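Local coordinates for HTH-type transcriptional activator ampR (Citrobacter freundii, PDB 3KOS), which regulates transcription of the gene for the AmpC beta-lactamase as a DNA-binding activator of the LysR family, at residues P98-L106 / W118-P127. Numbering follows the deposited sequence.
Sequences PADILKFPL and WMQTVGEAPP. Unlike the reference sequence in segment 118-127: Thr-121 (reference Ala), Val-122 (reference Ala).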
loop_
_atom_site.group_PDB
_atom_site.type_symbol
_atom_site.label_atom_id
_atom_site.label_comp_id
_atom_site.label_asym_id
_atom_site.label_seq_id
_atom_site.Cartn_x
_atom_site.Cartn_y
_atom_site.Cartn_z
ATOM N N PRO A 98 0.766 9.667 26.604
ATOM C CA PRO A 98 1.129 10.125 25.259
ATOM C C PRO A 98 2.621 10.407 25.074
ATOM O O PRO A 98 3.159 10.118 24.006
ATOM C CB PRO A 98 0.307 11.402 25.102
ATOM C CG PRO A 98 -0.926 11.119 25.908
ATOM C CD PRO A 98 -0.449 10.333 27.102
ATOM N N ALA A 99 3.286 10.957 26.086
ATOM C CA ALA A 99 4.711 11.249 25.955
ATOM C C ALA A 99 5.534 9.985 25.682
ATOM O O ALA A 99 6.590 10.043 25.044
ATOM C CB ALA A 99 5.228 11.974 27.199
ATOM N N ASP A 100 5.046 8.847 26.161
ATOM C CA ASP A 100 5.741 7.575 25.980
ATOM C C ASP A 100 5.855 7.176 24.506
ATOM O O ASP A 100 6.716 6.384 24.137
ATOM C CB ASP A 100 5.033 6.457 26.754
ATOM C CG ASP A 100 5.218 6.577 28.262
ATOM O OD1 ASP A 100 6.197 7.213 28.700
ATOM O OD2 ASP A 100 4.380 6.031 29.003
ATOM N N ILE A 101 4.970 7.712 23.671
ATOM C CA ILE A 101 5.022 7.434 22.240
ATOM C C ILE A 101 6.406 7.791 21.700
ATOM O O ILE A 101 6.934 7.121 20.803
ATOM C CB ILE A 101 3.921 8.197 21.478
ATOM C CG1 ILE A 101 2.555 7.579 21.788
ATOM C CG2 ILE A 101 4.187 8.177 19.972
ATOM C CD1 ILE A 101 1.355 8.396 21.300
ATOM N N LEU A 102 7.005 8.830 22.279
ATOM C CA LEU A 102 8.280 9.357 21.800
ATOM C C LEU A 102 9.491 8.498 22.173
ATOM O O LEU A 102 10.628 8.816 21.813
ATOM C CB LEU A 102 8.461 10.810 22.252
ATOM C CG LEU A 102 7.345 11.722 21.749
ATOM C CD1 LEU A 102 7.487 13.137 22.280
ATOM C CD2 LEU A 102 7.325 11.718 20.223
ATOM N N LYS A 103 9.251 7.402 22.879
ATOM C CA LYS A 103 10.294 6.404 23.062
ATOM C C LYS A 103 10.622 5.773 21.718
ATOM O O LYS A 103 11.714 5.242 21.523
ATOM C CB LYS A 103 9.821 5.302 24.005
ATOM C CG LYS A 103 9.670 5.707 25.452
ATOM C CD LYS A 103 9.024 4.554 26.201
ATOM C CE LYS A 103 8.820 4.865 27.663
ATOM N NZ LYS A 103 8.217 3.684 28.339
ATOM N N PHE A 104 9.668 5.836 20.791
ATOM C CA PHE A 104 9.780 5.115 19.522
ATOM C C PHE A 104 9.791 6.042 18.310
ATOM O O PHE A 104 9.414 7.210 18.414
ATOM C CB PHE A 104 8.645 4.099 19.414
ATOM C CG PHE A 104 8.534 3.210 20.615
ATOM C CD1 PHE A 104 9.417 2.165 20.796
ATOM C CD2 PHE A 104 7.572 3.442 21.577
ATOM C CE1 PHE A 104 9.334 1.353 21.911
ATOM C CE2 PHE A 104 7.482 2.630 22.693
ATOM C CZ PHE A 104 8.366 1.588 22.858
ATOM N N PRO A 105 10.248 5.532 17.157
ATOM C CA PRO A 105 10.173 6.339 15.937
ATOM C C PRO A 105 8.712 6.565 15.578
ATOM O O PRO A 105 7.861 5.796 16.010
ATOM C CB PRO A 105 10.838 5.446 14.881
ATOM C CG PRO A 105 11.706 4.514 15.664
ATOM C CD PRO A 105 10.960 4.259 16.938
ATOM N N LEU A 106 8.434 7.605 14.806
ATOM C CA LEU A 106 7.068 7.916 14.429
ATOM C C LEU A 106 6.838 7.567 12.968
ATOM O O LEU A 106 7.719 7.737 12.134
ATOM C CB LEU A 106 6.766 9.392 14.685
ATOM C CG LEU A 106 6.898 9.856 16.147
ATOM C CD1 LEU A 106 6.707 11.361 16.252
ATOM C CD2 LEU A 106 5.897 9.124 17.036
ATOM N N TRP A 118 -1.826 15.854 16.691
ATOM C CA TRP A 118 -2.348 14.934 17.701
ATOM C C TRP A 118 -1.797 15.253 19.092
ATOM O O TRP A 118 -2.550 15.304 20.069
ATOM C CB TRP A 118 -2.086 13.462 17.341
ATOM C CG TRP A 118 -2.836 12.533 18.225
ATOM C CD1 TRP A 118 -4.126 12.104 18.061
ATOM C CD2 TRP A 118 -2.367 11.941 19.433
ATOM N NE1 TRP A 118 -4.481 11.272 19.090
ATOM C CE2 TRP A 118 -3.420 11.160 19.952
ATOM C CE3 TRP A 118 -1.154 11.989 20.130
ATOM C CZ2 TRP A 118 -3.294 10.435 21.131
ATOM C CZ3 TRP A 118 -1.034 11.270 21.302
ATOM C CH2 TRP A 118 -2.095 10.506 21.790
HETATM N N MSE A 119 -0.480 15.440 19.180
HETATM C CA MSE A 119 0.157 15.810 20.439
HETATM C C MSE A 119 -0.470 17.087 20.996
HETATM O O MSE A 119 -0.809 17.154 22.171
HETATM C CB MSE A 119 1.666 16.012 20.247
HETATM C CG MSE A 119 2.436 14.720 19.985
HETATM SE SE MSE A 119 2.280 13.481 21.495
HETATM C CE MSE A 119 3.348 11.979 20.800
ATOM N N GLN A 120 -0.598 18.099 20.144
ATOM C CA GLN A 120 -1.190 19.376 20.544
ATOM C C GLN A 120 -2.586 19.164 21.146
ATOM O O GLN A 120 -2.920 19.739 22.184
ATOM C CB GLN A 120 -1.247 20.316 19.337
ATOM C CG GLN A 120 -1.924 21.654 19.588
ATOM C CD GLN A 120 -1.990 22.533 18.342
ATOM O OE1 GLN A 120 -2.737 22.253 17.399
ATOM N NE2 GLN A 120 -1.218 23.612 18.343
ATOM N N THR A 121 -3.384 18.311 20.507
ATOM C CA THR A 121 -4.747 18.016 20.956
ATOM C C THR A 121 -4.797 17.373 22.334
ATOM O O THR A 121 -5.721 17.629 23.110
ATOM C CB THR A 121 -5.476 17.105 19.937
ATOM O OG1 THR A 121 -5.585 17.795 18.687
ATOM C CG2 THR A 121 -6.859 16.721 20.422
ATOM N N VAL A 122 -3.814 16.536 22.646
ATOM C CA VAL A 122 -3.796 15.881 23.952
ATOM C C VAL A 122 -2.948 16.650 24.965
ATOM O O VAL A 122 -2.730 16.182 26.075
ATOM C CB VAL A 122 -3.321 14.403 23.888
ATOM C CG1 VAL A 122 -4.279 13.574 23.055
ATOM C CG2 VAL A 122 -1.893 14.302 23.346
ATOM N N GLY A 123 -2.464 17.824 24.571
ATOM C CA GLY A 123 -1.805 18.716 25.511
ATOM C C GLY A 123 -0.305 18.538 25.647
ATOM O O GLY A 123 0.277 18.954 26.646
ATOM N N GLU A 124 0.323 17.932 24.643
ATOM C CA GLU A 124 1.770 17.730 24.644
ATOM C C GLU A 124 2.429 18.623 23.611
ATOM O O GLU A 124 1.780 19.101 22.679
ATOM C CB GLU A 124 2.123 16.277 24.331
ATOM C CG GLU A 124 1.600 15.270 25.334
ATOM C CD GLU A 124 2.455 15.189 26.581
ATOM O OE1 GLU A 124 3.664 15.507 26.505
ATOM O OE2 GLU A 124 1.912 14.795 27.634
ATOM N N ALA A 125 3.726 18.849 23.777
ATOM C CA ALA A 125 4.485 19.591 22.787
ATOM C C ALA A 125 4.725 18.690 21.583
ATOM O O ALA A 125 4.708 17.470 21.705
ATOM C CB ALA A 125 5.802 20.051 23.376
ATOM N N PRO A 126 4.952 19.287 20.410
ATOM C CA PRO A 126 5.228 18.474 19.225
ATOM C C PRO A 126 6.536 17.717 19.376
ATOM O O PRO A 126 7.388 18.116 20.165
ATOM C CB PRO A 126 5.351 19.509 18.103
ATOM C CG PRO A 126 5.599 20.815 18.795
ATOM C CD PRO A 126 4.914 20.728 20.111
ATOM N N PRO A 127 6.695 16.624 18.627
ATOM C CA PRO A 127 7.964 15.897 18.666
ATOM C C PRO A 127 9.096 16.804 18.202
ATOM O O PRO A 127 8.857 17.763 17.467
ATOM C CB PRO A 127 7.751 14.763 17.658
ATOM C CG PRO A 127 6.262 14.625 17.541
ATOM C CD PRO A 127 5.717 16.002 17.718
HETATM O O HOH W 1 2.212 12.368 28.438
#
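Pro-98, Ala-99 and Leu-102 bring their turns against Met-119, Glu-124 and Pro-127, with CA atoms 7.5 Å apart for Pro-98 and Met-119. Bonds from the N of residues 101 to 104 to the O three residues back wind 98-104 into tight turns, whereas helix 114-121 ends in a Schellman motif. There Glu-124 N reaches Met-119 O at 2.8 Å, and Gly-123 takes the positive phi (90°) that glycine tolerates easily.

Residue 119, a selenomethionine, fills the middle. Its flexible chain bends at chi2 (-62°) and carries CE against Ile-101 CB (3.9 Å), Leu-102 CD2 and the carbonyl O of Pro-98, the side chain running opposite to those of Ile-101 and Leu-102. Trp-118 CZ3 lies 3.7 Å from Ile-101 CD1 and also meets Pro-98 CB, both at a slant, while its NE1 bonds to Thr-175 O. Pro-98 heads the turns, giving its O to Ile-101 N while its own N, lacking a hydrogen, need donate none; its ring also packs on Val-122 CG2.

Helix 114-121 and the loop after it form the crossover between parallel strands 106-109 and 133-136, a beta-alpha-beta unit of this LysR effector-binding domain. The turns of 98-104 lead into the first strand and pack against the crossover.

At that strand's first residue, Leu-106 CD1 lies 3.5 Å from CG of the rigid Pro-127 ring, the side chains crossing at about a right angle, and Leu-102 CD2 touches Pro-127 CB. At the more polar margin one water joins the segments, accepting from Ala-99 N (2.9 Å) and donating to Glu-124 OE2 (2.6 Å); chi1 (-62°) sets Glu-124 CG beside Pro-98 CB.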